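Non-ribosomal peptide synthetase (Streptomyces halstedii, PDB 3WV4) is a member of the ANL superfamily of AMP-binding enzymes, seen here as the N-terminal domain of a non-ribosomal peptide synthetase. Local coordinates at residues 233-238 with 281-286; 276-281 with 302-307; 310-315 with 332-337. All coordinates share one frame; numbering follows the deposited sequence.

Contact 1 (233-238 with 281-286)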
ATOM      1  N   ALA A 233      -8.782  15.930  -2.573  1.00 27.83           N
ATOM      2  CA  ALA A 233      -8.403  16.073  -3.973  1.00 29.31           C
ATOM      3  C   ALA A 233      -7.310  17.086  -4.222  1.00 30.17           C
ATOM      4  O   ALA A 233      -6.605  16.977  -5.184  1.00 34.54           O
ATOM      5  CB  ALA A 233      -9.640  16.406  -4.831  1.00 28.30           C
ATOM      6  N   GLU A 234      -7.206  18.104  -3.387  1.00 30.69           N
ATOM      7  CA  GLU A 234      -6.146  19.050  -3.507  1.00 31.80           C
ATOM      8  C   GLU A 234      -4.837  18.634  -2.784  1.00 31.35           C
ATOM      9  O   GLU A 234      -3.928  19.404  -2.769  1.00 33.05           O
ATOM     10  CB  GLU A 234      -6.656  20.414  -3.028  1.00 36.70           C
ATOM     11  CG  GLU A 234      -7.680  20.985  -4.051  1.00 44.74           C
ATOM     12  CD  GLU A 234      -8.256  22.351  -3.705  1.00 54.95           C
ATOM     13  OE1 GLU A 234      -8.853  22.520  -2.605  1.00 62.51           O
ATOM     14  OE2 GLU A 234      -8.149  23.266  -4.572  1.00 63.83           O
ATOM     15  N   ASP A 235      -4.748  17.451  -2.157  1.00 30.20           N
ATOM     16  CA  ASP A 235      -3.479  17.049  -1.533  1.00 28.88           C
ATOM     17  C   ASP A 235      -2.482  16.613  -2.578  1.00 26.82           C
ATOM     18  O   ASP A 235      -2.815  16.266  -3.657  1.00 24.43           O
ATOM     19  CB  ASP A 235      -3.646  15.968  -0.488  1.00 28.78           C
ATOM     20  CG  ASP A 235      -4.159  16.510   0.832  1.00 30.32           C
ATOM     21  OD1 ASP A 235      -3.564  17.485   1.351  1.00 29.46           O
ATOM     22  OD2 ASP A 235      -5.161  15.939   1.377  1.00 31.89           O
ATOM     23  N   ILE A 236      -1.226  16.747  -2.252  1.00 28.17           N
ATOM     24  CA  ILE A 236      -0.188  16.278  -3.096  1.00 27.16           C
ATOM     25  C   ILE A 236       0.620  15.379  -2.159  1.00 28.45           C
ATOM     26  O   ILE A 236       1.158  15.871  -1.178  1.00 28.58           O
ATOM     27  CB  ILE A 236       0.635  17.449  -3.601  1.00 28.38           C
ATOM     28  CG1 ILE A 236      -0.241  18.286  -4.573  1.00 32.90           C
ATOM     29  CG2 ILE A 236       1.901  16.937  -4.273  1.00 28.69           C
ATOM     30  CD1 ILE A 236       0.394  19.511  -5.243  1.00 32.54           C
ATOM     31  N   VAL A 237       0.711  14.087  -2.484  1.00 29.50           N
ATOM     32  CA  VAL A 237       1.295  13.070  -1.622  1.00 29.34           C
ATOM     33  C   VAL A 237       2.703  12.745  -2.091  1.00 32.79           C
ATOM     34  O   VAL A 237       2.900  12.235  -3.214  1.00 34.53           O
ATOM     35  CB  VAL A 237       0.438  11.795  -1.617  1.00 27.68           C
ATOM     36  CG1 VAL A 237       0.913  10.775  -0.592  1.00 26.64           C
ATOM     37  CG2 VAL A 237      -1.036  12.175  -1.340  1.00 29.78           C
ATOM     38  N   PHE A 238       3.680  13.025  -1.241  1.00 30.01           N
ATOM     39  CA  PHE A 238       5.064  12.763  -1.561  1.00 29.16           C
ATOM     40  C   PHE A 238       5.459  11.402  -0.999  1.00 29.22           C
ATOM     41  O   PHE A 238       5.625  11.230   0.204  1.00 29.12           O
ATOM     42  CB  PHE A 238       5.963  13.866  -1.004  1.00 31.18           C
ATOM     43  CG  PHE A 238       7.385  13.832  -1.561  1.00 33.14           C
ATOM     44  CD1 PHE A 238       8.335  12.992  -1.029  1.00 33.26           C
ATOM     45  CD2 PHE A 238       7.737  14.642  -2.656  1.00 34.64           C
ATOM     46  CE1 PHE A 238       9.625  12.951  -1.559  1.00 38.47           C
ATOM     47  CE2 PHE A 238       9.020  14.620  -3.161  1.00 37.32           C
ATOM     48  CZ  PHE A 238       9.969  13.767  -2.636  1.00 36.29           C
ATOM     49  N   GLY A 281       5.109  21.136  -3.823  1.00 30.74           N
ATOM     50  CA  GLY A 281       3.879  21.601  -3.198  1.00 30.98           C
ATOM     51  C   GLY A 281       3.372  20.497  -2.240  1.00 29.46           C
ATOM     52  O   GLY A 281       2.220  20.523  -1.839  1.00 31.55           O
ATOM     53  N   ALA A 282       4.227  19.548  -1.880  1.00 27.02           N
ATOM     54  CA  ALA A 282       3.806  18.368  -1.069  1.00 27.05           C
ATOM     55  C   ALA A 282       2.970  18.793   0.148  1.00 26.17           C
ATOM     56  O   ALA A 282       3.401  19.624   0.902  1.00 27.29           O
ATOM     57  CB  ALA A 282       5.023  17.606  -0.582  1.00 26.32           C
ATOM     58  N   THR A 283       1.833  18.144   0.362  1.00 26.89           N
ATOM     59  CA  THR A 283       1.048  18.346   1.545  1.00 25.89           C
ATOM     60  C   THR A 283       1.041  17.178   2.505  1.00 27.51           C
ATOM     61  O   THR A 283       0.904  17.397   3.710  1.00 28.91           O
ATOM     62  CB  THR A 283      -0.397  18.701   1.188  1.00 25.28           C
ATOM     63  OG1 THR A 283      -0.969  17.628   0.434  1.00 25.33           O
ATOM     64  CG2 THR A 283      -0.425  20.003   0.315  1.00 27.18           C
ATOM     65  N   MET A 284       1.135  15.955   2.004  1.00 28.17           N
ATOM     66  CA  MET A 284       1.095  14.762   2.853  1.00 26.85           C
ATOM     67  C   MET A 284       2.321  13.933   2.570  1.00 28.59           C
ATOM     68  O   MET A 284       2.699  13.809   1.427  1.00 30.81           O
ATOM     69  CB  MET A 284      -0.110  13.911   2.525  1.00 26.37           C
ATOM     70  CG  MET A 284      -1.436  14.657   2.426  1.00 27.83           C
ATOM     71  SD  MET A 284      -2.160  14.982   4.025  1.00 29.86           S
ATOM     72  CE  MET A 284      -2.845  13.410   4.486  1.00 26.16           C
ATOM     73  N   MET A 285       2.957  13.398   3.606  1.00 29.06           N
ATOM     74  CA  MET A 285       4.195  12.647   3.456  1.00 28.44           C
ATOM     75  C   MET A 285       4.188  11.451   4.352  1.00 27.32           C
ATOM     76  O   MET A 285       4.312  11.592   5.576  1.00 26.09           O
ATOM     77  CB  MET A 285       5.393  13.503   3.831  1.00 28.78           C
ATOM     78  CG  MET A 285       6.719  12.842   3.537  1.00 28.92           C
ATOM     79  SD  MET A 285       8.174  13.828   3.947  1.00 33.13           S
ATOM     80  CE  MET A 285       9.387  12.621   3.391  1.00 32.47           C
ATOM     81  N   PRO A 286       4.058  10.280   3.773  1.00 28.06           N
ATOM     82  CA  PRO A 286       4.212   9.129   4.680  1.00 30.48           C
ATOM     83  C   PRO A 286       5.688   9.001   5.036  1.00 30.98           C
ATOM     84  O   PRO A 286       6.543   9.275   4.187  1.00 33.35           O
ATOM     85  CB  PRO A 286       3.693   7.931   3.846  1.00 30.60           C
ATOM     86  CG  PRO A 286       3.682   8.412   2.432  1.00 31.24           C
ATOM     87  CD  PRO A 286       3.505   9.904   2.463  1.00 29.53           C
TER
HETATM   88  O   HOH W   1       7.329   9.611   1.690  1.00 30.72           O
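The carboxylate of Asp235 carries Met284 CG over one face, 3.7 Å from Asp235 CG, with the bent Met284 chain continuing across it to SD. At its edge OD1 takes the Thr283 hydroxyl proton on the anti lone pair, Thr283 OG1 to Asp235 OD1 measuring 2.8 Å. OD2 meets Arg310 in a salt bridge and also accepts from His232 N, so the group is held from several sides. The other flat group, the Phe238 ring, swings clear and lies against Leu277 and Ser280 of helix 273-280; its CB alone rests on Ala282 CB, 3.9 Å away. Between these groups, residues 236-238 and 284-286 run roughly parallel, their axes 26° apart, and touch through one bridge, Val237 with Met284. Strand 236-239 is an outermost strand of its own sheet, and the bridge sets it beside strand 284-287 of the larger one. Ile236 O accepts twice, from Thr283 N at 2.8 Å in the carbonyl plane and from Met284 N, 3.2 Å from the oxygen and 33° out of that plane. Thr283 OG1, in the crowded position between backbone N and carbonyl carbon, also accepts from Ile236 N at 2.8 Å. Phe238 N reaches Met284 O at 2.9 Å, and a water donates to both Phe238 O and Pro286 O.

Contact 2 (276-281 with 302-307)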
ATOM      1  N   SER A 276      12.794  19.246  -3.030  1.00 45.18           N
ATOM      2  CA  SER A 276      11.772  18.447  -3.699  1.00 44.66           C
ATOM      3  C   SER A 276      10.393  18.626  -3.039  1.00 40.00           C
ATOM      4  O   SER A 276       9.386  18.786  -3.721  1.00 38.13           O
ATOM      5  CB  SER A 276      12.170  16.972  -3.699  1.00 47.40           C
ATOM      6  OG  SER A 276      13.582  16.849  -3.688  1.00 53.83           O
ATOM      7  N   LEU A 277      10.348  18.577  -1.715  1.00 35.97           N
ATOM      8  CA  LEU A 277       9.088  18.697  -1.028  1.00 32.50           C
ATOM      9  C   LEU A 277       8.432  20.012  -1.303  1.00 33.14           C
ATOM     10  O   LEU A 277       7.255  20.051  -1.650  1.00 32.37           O
ATOM     11  CB  LEU A 277       9.265  18.531   0.476  1.00 29.98           C
ATOM     12  CG  LEU A 277       9.630  17.078   0.816  1.00 29.45           C
ATOM     13  CD1 LEU A 277      10.188  16.955   2.237  1.00 29.86           C
ATOM     14  CD2 LEU A 277       8.363  16.250   0.729  1.00 29.49           C
ATOM     15  N   ARG A 278       9.193  21.077  -1.116  1.00 36.03           N
ATOM     16  CA  ARG A 278       8.697  22.440  -1.296  1.00 39.43           C
ATOM     17  C   ARG A 278       8.264  22.682  -2.729  1.00 40.41           C
ATOM     18  O   ARG A 278       7.160  23.185  -2.997  1.00 41.59           O
ATOM     19  CB  ARG A 278       9.749  23.476  -0.845  1.00 41.46           C
ATOM     20  CG  ARG A 278       9.390  24.949  -1.162  1.00 45.82           C
ATOM     21  CD  ARG A 278      10.568  25.917  -0.995  1.00 47.67           C
ATOM     22  NE  ARG A 278      11.492  25.395   0.014  1.00 51.16           N
ATOM     23  CZ  ARG A 278      12.768  25.070  -0.194  1.00 53.13           C
ATOM     24  NH1 ARG A 278      13.361  25.253  -1.373  1.00 47.58           N
ATOM     25  NH2 ARG A 278      13.462  24.582   0.822  1.00 54.93           N
ATOM     26  N   GLU A 279       9.137  22.335  -3.658  1.00 41.90           N
ATOM     27  CA  GLU A 279       8.866  22.566  -5.061  1.00 44.74           C
ATOM     28  C   GLU A 279       7.724  21.714  -5.603  1.00 41.20           C
ATOM     29  O   GLU A 279       7.118  22.086  -6.584  1.00 42.97           O
ATOM     30  CB  GLU A 279      10.152  22.376  -5.889  1.00 46.60           C
ATOM     31  CG  GLU A 279      11.165  23.482  -5.584  1.00 54.49           C
ATOM     32  CD  GLU A 279      12.392  23.470  -6.495  1.00 61.17           C
ATOM     33  OE1 GLU A 279      12.449  22.597  -7.392  1.00 60.57           O
ATOM     34  OE2 GLU A 279      13.285  24.346  -6.309  1.00 63.10           O
ATOM     35  N   SER A 280       7.439  20.560  -4.992  1.00 38.17           N
ATOM     36  CA  SER A 280       6.295  19.731  -5.436  1.00 32.92           C
ATOM     37  C   SER A 280       5.014  20.267  -4.806  1.00 30.79           C
ATOM     38  O   SER A 280       3.935  19.913  -5.186  1.00 31.59           O
ATOM     39  CB  SER A 280       6.556  18.273  -5.068  1.00 33.86           C
ATOM     40  OG  SER A 280       6.637  18.110  -3.656  1.00 38.21           O
ATOM     41  N   GLY A 281       5.109  21.136  -3.823  1.00 30.74           N
ATOM     42  CA  GLY A 281       3.879  21.601  -3.198  1.00 30.98           C
ATOM     43  C   GLY A 281       3.372  20.497  -2.240  1.00 29.46           C
ATOM     44  O   GLY A 281       2.220  20.523  -1.839  1.00 31.55           O
ATOM     45  N   ASP A 302      18.232  24.210   5.442  1.00 63.19           N
ATOM     46  CA  ASP A 302      17.357  24.902   4.499  1.00 58.08           C
ATOM     47  C   ASP A 302      16.222  25.707   5.175  1.00 57.77           C
ATOM     48  O   ASP A 302      15.129  25.170   5.425  1.00 57.97           O
ATOM     49  CB  ASP A 302      16.807  23.877   3.490  1.00 55.78           C
ATOM     50  CG  ASP A 302      16.061  24.525   2.327  1.00 52.25           C
ATOM     51  OD1 ASP A 302      15.635  25.696   2.460  1.00 58.03           O
ATOM     52  OD2 ASP A 302      15.871  23.858   1.291  1.00 42.41           O
ATOM     53  N   PRO A 303      16.457  27.020   5.418  1.00 60.10           N
ATOM     54  CA  PRO A 303      15.496  27.880   6.143  1.00 57.87           C
ATOM     55  C   PRO A 303      14.225  28.299   5.340  1.00 53.79           C
ATOM     56  O   PRO A 303      13.346  28.977   5.885  1.00 53.95           O
ATOM     57  CB  PRO A 303      16.349  29.103   6.506  1.00 57.47           C
ATOM     58  CG  PRO A 303      17.310  29.218   5.362  1.00 61.83           C
ATOM     59  CD  PRO A 303      17.550  27.826   4.831  1.00 60.91           C
ATOM     60  N   GLU A 304      14.129  27.891   4.077  1.00 52.43           N
ATOM     61  CA  GLU A 304      12.921  28.119   3.262  1.00 51.81           C
ATOM     62  C   GLU A 304      11.829  27.111   3.571  1.00 46.50           C
ATOM     63  O   GLU A 304      10.688  27.339   3.208  1.00 44.46           O
ATOM     64  CB  GLU A 304      13.236  28.044   1.765  1.00 50.03           C
ATOM     65  CG  GLU A 304      13.535  29.399   1.176  1.00 55.24           C
ATOM     66  CD  GLU A 304      13.942  29.301  -0.276  1.00 54.94           C
ATOM     67  OE1 GLU A 304      13.057  29.220  -1.141  1.00 57.15           O
ATOM     68  OE2 GLU A 304      15.155  29.264  -0.529  1.00 55.92           O
ATOM     69  N   GLY A 305      12.221  25.987   4.186  1.00 43.94           N
ATOM     70  CA  GLY A 305      11.294  24.965   4.696  1.00 42.33           C
ATOM     71  C   GLY A 305      10.480  24.230   3.644  1.00 42.22           C
ATOM     72  O   GLY A 305      10.899  24.051   2.499  1.00 39.20           O
ATOM     73  N   ALA A 306       9.302  23.772   4.058  1.00 40.02           N
ATOM     74  CA  ALA A 306       8.329  23.259   3.115  1.00 38.27           C
ATOM     75  C   ALA A 306       6.975  23.521   3.756  1.00 38.26           C
ATOM     76  O   ALA A 306       6.314  22.630   4.288  1.00 35.70           O
ATOM     77  CB  ALA A 306       8.571  21.798   2.801  1.00 37.45           C
ATOM     78  N   PRO A 307       6.568  24.780   3.746  1.00 37.37           N
ATOM     79  CA  PRO A 307       5.310  25.189   4.436  1.00 38.64           C
ATOM     80  C   PRO A 307       4.022  24.510   3.944  1.00 34.26           C
ATOM     81  O   PRO A 307       3.062  24.501   4.657  1.00 35.11           O
ATOM     82  CB  PRO A 307       5.250  26.718   4.166  1.00 40.49           C
ATOM     83  CG  PRO A 307       6.090  26.909   2.895  1.00 38.32           C
ATOM     84  CD  PRO A 307       7.222  25.926   3.091  1.00 38.13           C
TER
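Arg278 lays one face of its guanidinium over the aliphatic start of Glu304, whose CB comes within 3.6 Å of Arg278 CZ, displaced to the rim of the flat group. The arginine leaves helix 273-280 with CG anti to the backbone N, and a bend at chi3 (-28°) turns the tip across to the loop 302-307. The edge of the guanidinium does the polar work. Its NE lies 2.9 Å from Gly305 O and its NH2 3.1 Å from that same oxygen, a side-on grip by two nitrogens on one atom; NH2 comes in on a lone pair, while NE sits above the carbonyl plane. NH2 also meets Asp302 tip to tip, in a salt bridge of 2.6 Å to Asp302 OD2. That oxygen lies in the guanidinium plane, yet the two planes stand 63° apart and the carboxylate is approached from above.

Asp302 is held in place from its other oxygen: OD1 accepts from Glu304 N at 3.1 Å, an Asx turn at the head of the type I turn from Asp302 to Gly305. Beside the polar part, Leu277 CB meets Ala306 CB at 4.1 Å, and Ala306 also touches Phe331. Glu304 OE1 is only a long charge partner of Arg278 NH1, well out of the guanidinium plane. One arginine thus bonds both to the backbone and to a side chain of the turn, and its cation, with one carboxylate at its edge and a second more distant off its plane, would be expected to favour the ionised form of Asp302.

Contact 3 (310-315 with 332-337)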
ATOM      1  N   ARG A 310       1.279  19.400   5.587  1.00 28.04           N
ATOM      2  CA  ARG A 310       0.264  19.382   6.623  1.00 26.75           C
ATOM      3  C   ARG A 310       0.159  18.086   7.432  1.00 27.25           C
ATOM      4  O   ARG A 310      -0.456  18.065   8.517  1.00 27.36           O
ATOM      5  CB  ARG A 310      -1.102  19.763   6.029  1.00 25.84           C
ATOM      6  CG  ARG A 310      -1.854  18.654   5.296  1.00 25.59           C
ATOM      7  CD  ARG A 310      -3.157  19.220   4.674  1.00 24.38           C
ATOM      8  NE  ARG A 310      -3.939  18.163   4.050  1.00 23.83           N
ATOM      9  CZ  ARG A 310      -4.809  17.365   4.699  1.00 22.66           C
ATOM     10  NH1 ARG A 310      -5.062  17.524   5.971  1.00 22.28           N
ATOM     11  NH2 ARG A 310      -5.461  16.437   4.061  1.00 22.81           N
ATOM     12  N   MET A 311       0.737  16.997   6.951  1.00 28.09           N
ATOM     13  CA  MET A 311       0.680  15.730   7.715  1.00 27.37           C
ATOM     14  C   MET A 311       1.806  14.806   7.365  1.00 26.87           C
ATOM     15  O   MET A 311       2.168  14.688   6.187  1.00 28.99           O
ATOM     16  CB  MET A 311      -0.630  14.971   7.457  1.00 26.18           C
ATOM     17  CG  MET A 311      -0.929  13.867   8.460  1.00 26.15           C
ATOM     18  SD  MET A 311      -2.542  13.099   8.192  1.00 24.88           S
ATOM     19  CE  MET A 311      -3.625  14.518   8.434  1.00 25.34           C
ATOM     20  N   PHE A 312       2.388  14.220   8.406  1.00 27.78           N
ATOM     21  CA  PHE A 312       3.277  13.108   8.332  1.00 27.08           C
ATOM     22  C   PHE A 312       2.578  11.899   8.939  1.00 27.51           C
ATOM     23  O   PHE A 312       2.035  11.999  10.055  1.00 25.81           O
ATOM     24  CB  PHE A 312       4.524  13.338   9.173  1.00 27.45           C
ATOM     25  CG  PHE A 312       5.340  14.476   8.706  1.00 28.23           C
ATOM     26  CD1 PHE A 312       6.187  14.338   7.618  1.00 27.77           C
ATOM     27  CD2 PHE A 312       5.248  15.722   9.337  1.00 29.37           C
ATOM     28  CE1 PHE A 312       6.939  15.415   7.164  1.00 28.64           C
ATOM     29  CE2 PHE A 312       5.997  16.812   8.871  1.00 30.03           C
ATOM     30  CZ  PHE A 312       6.845  16.654   7.768  1.00 28.09           C
ATOM     31  N   THR A 313       2.624  10.774   8.234  1.00 26.94           N
ATOM     32  CA  THR A 313       2.024   9.574   8.740  1.00 30.52           C
ATOM     33  C   THR A 313       3.104   8.487   8.881  1.00 31.84           C
ATOM     34  O   THR A 313       3.810   8.173   7.940  1.00 29.68           O
ATOM     35  CB  THR A 313       0.848   9.102   7.873  1.00 28.69           C
ATOM     36  OG1 THR A 313       1.267   8.752   6.575  1.00 26.63           O
ATOM     37  CG2 THR A 313      -0.104  10.192   7.704  1.00 30.78           C
ATOM     38  N   ASN A 314       3.153   7.895  10.057  1.00 34.58           N
ATOM     39  CA  ASN A 314       4.177   6.966  10.388  1.00 41.56           C
ATOM     40  C   ASN A 314       3.523   5.640  10.668  1.00 46.72           C
ATOM     41  O   ASN A 314       2.668   5.524  11.566  1.00 44.93           O
ATOM     42  CB  ASN A 314       4.962   7.422  11.612  1.00 44.86           C
ATOM     43  CG  ASN A 314       6.151   6.507  11.902  1.00 46.62           C
ATOM     44  OD1 ASN A 314       7.085   6.432  11.112  1.00 54.86           O
ATOM     45  ND2 ASN A 314       6.124   5.838  13.021  1.00 40.91           N
ATOM     46  N   SER A 315       3.910   4.651   9.860  1.00 50.97           N
ATOM     47  CA  SER A 315       3.631   3.263  10.166  1.00 59.98           C
ATOM     48  C   SER A 315       5.027   2.682  10.473  1.00 64.32           C
ATOM     49  O   SER A 315       5.908   3.391  10.985  1.00 68.94           O
ATOM     50  CB  SER A 315       2.824   2.560   9.016  1.00 55.80           C
ATOM     51  OG  SER A 315       3.296   2.847   7.702  1.00 58.68           O
ATOM     52  N   PRO A 332       5.458  23.558  11.577  1.00 30.14           N
ATOM     53  CA  PRO A 332       4.481  23.705  12.665  1.00 31.88           C
ATOM     54  C   PRO A 332       3.051  23.571  12.185  1.00 31.04           C
ATOM     55  O   PRO A 332       2.185  23.384  12.977  1.00 31.33           O
ATOM     56  CB  PRO A 332       4.729  25.122  13.157  1.00 32.11           C
ATOM     57  CG  PRO A 332       5.341  25.786  11.992  1.00 32.40           C
ATOM     58  CD  PRO A 332       6.213  24.779  11.375  1.00 31.05           C
ATOM     59  N   GLY A 333       2.840  23.600  10.883  1.00 31.04           N
ATOM     60  CA  GLY A 333       1.521  23.340  10.302  1.00 30.67           C
ATOM     61  C   GLY A 333       1.197  21.889  10.066  1.00 30.74           C
ATOM     62  O   GLY A 333       0.154  21.581   9.518  1.00 33.01           O
ATOM     63  N   ALA A 334       2.079  20.979  10.476  1.00 29.91           N
ATOM     64  CA  ALA A 334       1.947  19.633  10.065  1.00 27.70           C
ATOM     65  C   ALA A 334       1.650  18.790  11.279  1.00 28.81           C
ATOM     66  O   ALA A 334       2.235  19.001  12.319  1.00 32.34           O
ATOM     67  CB  ALA A 334       3.214  19.141   9.334  1.00 28.60           C
ATOM     68  N   GLN A 335       0.733  17.840  11.125  1.00 26.93           N
ATOM     69  CA  GLN A 335       0.350  16.897  12.193  1.00 27.01           C
ATOM     70  C   GLN A 335       1.143  15.624  12.049  1.00 25.28           C
ATOM     71  O   GLN A 335       1.482  15.255  10.940  1.00 27.27           O
ATOM     72  CB  GLN A 335      -1.145  16.589  12.086  1.00 26.59           C
ATOM     73  CG  GLN A 335      -1.957  17.834  12.395  1.00 27.43           C
ATOM     74  CD  GLN A 335      -3.422  17.690  12.083  1.00 28.73           C
ATOM     75  OE1 GLN A 335      -3.831  17.367  10.942  1.00 30.73           O
ATOM     76  NE2 GLN A 335      -4.230  18.049  13.036  1.00 28.69           N
ATOM     77  N   VAL A 336       1.530  15.013  13.160  1.00 25.75           N
ATOM     78  CA  VAL A 336       2.395  13.841  13.160  1.00 24.27           C
ATOM     79  C   VAL A 336       1.617  12.691  13.730  1.00 25.12           C
ATOM     80  O   VAL A 336       1.247  12.671  14.913  1.00 26.29           O
ATOM     81  CB  VAL A 336       3.627  14.085  14.007  1.00 25.14           C
ATOM     82  CG1 VAL A 336       4.460  12.810  14.075  1.00 26.91           C
ATOM     83  CG2 VAL A 336       4.430  15.234  13.460  1.00 26.00           C
ATOM     84  N   VAL A 337       1.241  11.786  12.851  1.00 25.66           N
ATOM     85  CA  VAL A 337       0.155  10.859  13.094  1.00 25.83           C
ATOM     86  C   VAL A 337       0.672   9.451  13.329  1.00 26.22           C
ATOM     87  O   VAL A 337       1.360   8.922  12.459  1.00 26.25           O
ATOM     88  CB  VAL A 337      -0.815  10.850  11.908  1.00 25.57           C
ATOM     89  CG1 VAL A 337      -1.874   9.806  12.122  1.00 25.84           C
ATOM     90  CG2 VAL A 337      -1.411  12.253  11.709  1.00 25.08           C
TER
HETATM   91  O   HOH W   2      -2.953  18.444   8.600  1.00 37.51           O
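Side chains alternate across the two strands. Met311 and Thr313 of strand 311-314 share one face of the sheet with Gln335 and Val337, while Phe312 and Val336 point to the other. On the first face Met311 crosses Val337 obliquely: its CG, anti to the backbone N, lies 3.7 Å from Val337 CG2. The bend at chi3 (-61°) then carries the methyl CE back along the sheet to 3.8 Å from Gln335 OE1. Leu229 of helix 215-229 packs on Met311, Thr313 and Val337 together.

On the opposite face Phe312, its CG anti to the carbonyl carbon, brings its ring obliquely to Ala334, just ahead of strand 335-340, with CE2 3.7 Å from Ala334 CB and CD2 further along by Val336 CG2. Phe331 meets this ring at a steep tilt, and Leu295 of helix 289-300 also touches it.

The CB of Arg310 points away from 332-337 overall, although it still touches Gly333 O; the guanidinium is bound to Asp235 and Gly230. Its carbonyl faces Gln335: Arg310 O accepts from Gln335 N at 2.9 Å, well above the carbonyl plane, and from a water 2.5 Å away. That water donates as well to Gln335 OE1 at 2.7 Å, and so ties the glutamine tip to the entry of the strand pair.

The backbone bonds run on in regular alternation: Phe312 N to Gln335 O at 2.9 Å, Val337 N to Phe312 O, and Asn314 N to Val337 O at 3.2 Å, all three nearly along their C=O axes. Asn314 ND2 donates to Ala317 O just downstream. With the axes of 311-314 and 335-337 13° apart, the strands are parallel neighbours joined through helix 321-330, a beta-alpha-beta crossover within the alpha/beta body of this AMP-binding domain.

In the fold
Contacts 1 and 3 are buried and share a sheet: strand 284-287 of contact 1 lies beside strand 311-314 of contact 3, and a salt bridge also links them. Contact 3 is a regular parallel pair inside that sheet, whereas contact 1 is a single bridge between it and an outermost strand of another. Contact 2 lies further out, about 25 Å from the chain's centre (contact centre to chain centre), and is only partly buried; it ties a helix to a loop by arginine, carboxylates and a carbonyl rather than by strand hydrogen bonds. Gly281, shared by contacts 1 and 2, ends helix 273-280 in a Schellman motif and leads into strand 284-287.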